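Local coordinates for hemopexin fold protein CP4 (Vigna unguiculata, PDB 3OYO) that is a seed protein with the four-bladed haemopexin propeller fold, whose precise role is not settled but which binds calcium in its central channel, at residues P2-F8 with D172-A176. Residues are numbered along the deposited sequence; the frame is centred on the assembly and turned at random.
Sequences PYINAAF and DACFA. With CA (calcium ion), chain C.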
loop_
_atom_site.group_PDB
_atom_site.type_symbol
_atom_site.label_atom_id
_atom_site.label_comp_id
_atom_site.label_asym_id
_atom_site.label_seq_id
_atom_site.Cartn_x
_atom_site.Cartn_y
_atom_site.Cartn_z
ATOM N N PRO A 2 4.314 6.554 11.575
ATOM C CA PRO A 2 5.016 5.436 10.942
ATOM C C PRO A 2 5.895 6.046 9.841
ATOM O O PRO A 2 5.504 7.021 9.208
ATOM C CB PRO A 2 3.879 4.598 10.352
ATOM C CG PRO A 2 2.874 5.609 9.943
ATOM C CD PRO A 2 2.907 6.609 11.140
ATOM N N TYR A 3 7.091 5.529 9.670
ATOM C CA TYR A 3 8.009 5.984 8.623
ATOM C C TYR A 3 7.328 6.055 7.247
ATOM O O TYR A 3 7.353 7.087 6.570
ATOM C CB TYR A 3 9.242 5.086 8.626
ATOM C CG TYR A 3 10.282 5.466 9.685
ATOM C CD1 TYR A 3 9.905 6.172 10.811
ATOM C CD2 TYR A 3 11.645 5.103 9.546
ATOM C CE1 TYR A 3 10.830 6.543 11.779
ATOM C CE2 TYR A 3 12.585 5.458 10.508
ATOM C CZ TYR A 3 12.163 6.168 11.629
ATOM O OH TYR A 3 13.047 6.580 12.592
ATOM N N ILE A 4 6.669 4.963 6.848
ATOM C CA ILE A 4 5.958 4.920 5.576
ATOM C C ILE A 4 4.454 4.672 5.885
ATOM O O ILE A 4 4.087 3.748 6.606
ATOM C CB ILE A 4 6.574 3.826 4.630
ATOM C CG1 ILE A 4 8.045 4.175 4.312
ATOM C CG2 ILE A 4 5.744 3.672 3.322
ATOM C CD1 ILE A 4 8.881 3.041 3.740
ATOM N N ASN A 5 3.597 5.539 5.341
ATOM C CA ASN A 5 2.213 5.449 5.592
ATOM C C ASN A 5 1.484 4.742 4.459
ATOM O O ASN A 5 0.397 4.213 4.659
ATOM C CB ASN A 5 1.627 6.848 5.827
ATOM C CG ASN A 5 0.347 6.800 6.662
ATOM O OD1 ASN A 5 0.043 5.766 7.240
ATOM N ND2 ASN A 5 -0.359 7.935 6.791
ATOM N N ALA A 6 2.050 4.737 3.256
ATOM C CA ALA A 6 1.369 4.045 2.138
ATOM C C ALA A 6 2.373 3.766 1.060
ATOM O O ALA A 6 3.390 4.451 0.972
ATOM C CB ALA A 6 0.214 4.914 1.604
ATOM N N ALA A 7 2.108 2.765 0.224
ATOM C CA ALA A 7 3.053 2.383 -0.832
ATOM C C ALA A 7 2.321 1.617 -1.901
ATOM O O ALA A 7 1.398 0.876 -1.599
ATOM C CB ALA A 7 4.160 1.487 -0.246
ATOM N N PHE A 8 2.703 1.803 -3.161
ATOM C CA PHE A 8 2.115 1.021 -4.225
ATOM C C PHE A 8 3.125 0.921 -5.340
ATOM O O PHE A 8 3.905 1.860 -5.628
ATOM C CB PHE A 8 0.731 1.555 -4.702
ATOM C CG PHE A 8 0.776 2.805 -5.578
ATOM C CD1 PHE A 8 0.550 4.084 -5.028
ATOM C CD2 PHE A 8 0.966 2.704 -6.948
ATOM C CE1 PHE A 8 0.517 5.229 -5.842
ATOM C CE2 PHE A 8 0.974 3.836 -7.782
ATOM C CZ PHE A 8 0.752 5.118 -7.225
ATOM N N ASP A 172 1.203 -0.821 8.866
ATOM C CA ASP A 172 1.169 0.562 8.437
ATOM C C ASP A 172 1.196 0.765 6.938
ATOM O O ASP A 172 0.610 1.706 6.447
ATOM C CB ASP A 172 2.288 1.381 9.079
ATOM C CG ASP A 172 2.032 1.666 10.526
ATOM O OD1 ASP A 172 0.887 1.989 10.897
ATOM O OD2 ASP A 172 2.975 1.599 11.321
ATOM N N ALA A 173 1.919 -0.066 6.201
ATOM C CA ALA A 173 1.971 0.079 4.762
ATOM C C ALA A 173 2.507 -1.199 4.186
ATOM O O ALA A 173 3.127 -1.990 4.923
ATOM C CB ALA A 173 2.850 1.289 4.318
ATOM N N CYS A 174 2.271 -1.407 2.888
ATOM C CA CYS A 174 2.777 -2.599 2.199
ATOM C C CYS A 174 2.557 -2.429 0.728
ATOM O O CYS A 174 1.781 -1.572 0.336
ATOM C CB CYS A 174 2.070 -3.874 2.687
ATOM S SG CYS A 174 0.285 -3.818 2.834
ATOM N N PHE A 175 3.265 -3.191 -0.086
ATOM C CA PHE A 175 3.064 -3.195 -1.532
ATOM C C PHE A 175 3.494 -4.525 -2.155
ATOM O O PHE A 175 4.318 -5.258 -1.592
ATOM C CB PHE A 175 3.794 -2.026 -2.218
ATOM C CG PHE A 175 5.312 -2.157 -2.242
ATOM C CD1 PHE A 175 6.067 -1.948 -1.099
ATOM C CD2 PHE A 175 5.972 -2.479 -3.445
ATOM C CE1 PHE A 175 7.429 -2.049 -1.162
ATOM C CE2 PHE A 175 7.312 -2.594 -3.520
ATOM C CZ PHE A 175 8.064 -2.405 -2.385
ATOM N N ALA A 176 2.919 -4.832 -3.319
ATOM C CA ALA A 176 3.273 -6.046 -4.037
ATOM C C ALA A 176 4.532 -5.794 -4.853
ATOM O O ALA A 176 4.596 -4.826 -5.607
ATOM C CB ALA A 176 2.143 -6.463 -4.955
HETATM CA CA CA C . -1.209 3.493 6.494
#
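Two strands run side by side here, 3° from parallel and 5.3 Å apart at their axes, yet what joins them is a calcium ion and apolar contact, with no backbone pairing between them. They are the innermost strands of the first and last blades of a four-bladed haemopexin propeller, each hydrogen-bonded outward into its own sheet, 6-8 to Phe19 and Tyr17, 173-176 to Phe186. Just ahead of the strands, Asn5 O and Asp172 O each lie 2.5 Å from the calcium ion CA, and Asn5 OD1 adds a longer bond of 2.7 Å to CA. The main-chain O atoms of Asp63 and Asp119, from the other two blades, complete the protein's share. The Asp172 carboxylate is not a ligand; OD2 accepts from Gly188 N and packs 3.3 Å from Pro2 CB. Along the strands, Ala173 CB sits 3.9 Å from Ile4 CG2, and Ala7 CB 4.0 Å from Phe175 CD1, while the Phe8 ring meets those of Tyr17 and Tyr86. Asn5 O and Asp172 O are only 3.1 Å apart, as are Ala7 O and Cys174 O. Calcium offsets the repulsion in the first pair alone, and so probably helps hold the first and last blades together.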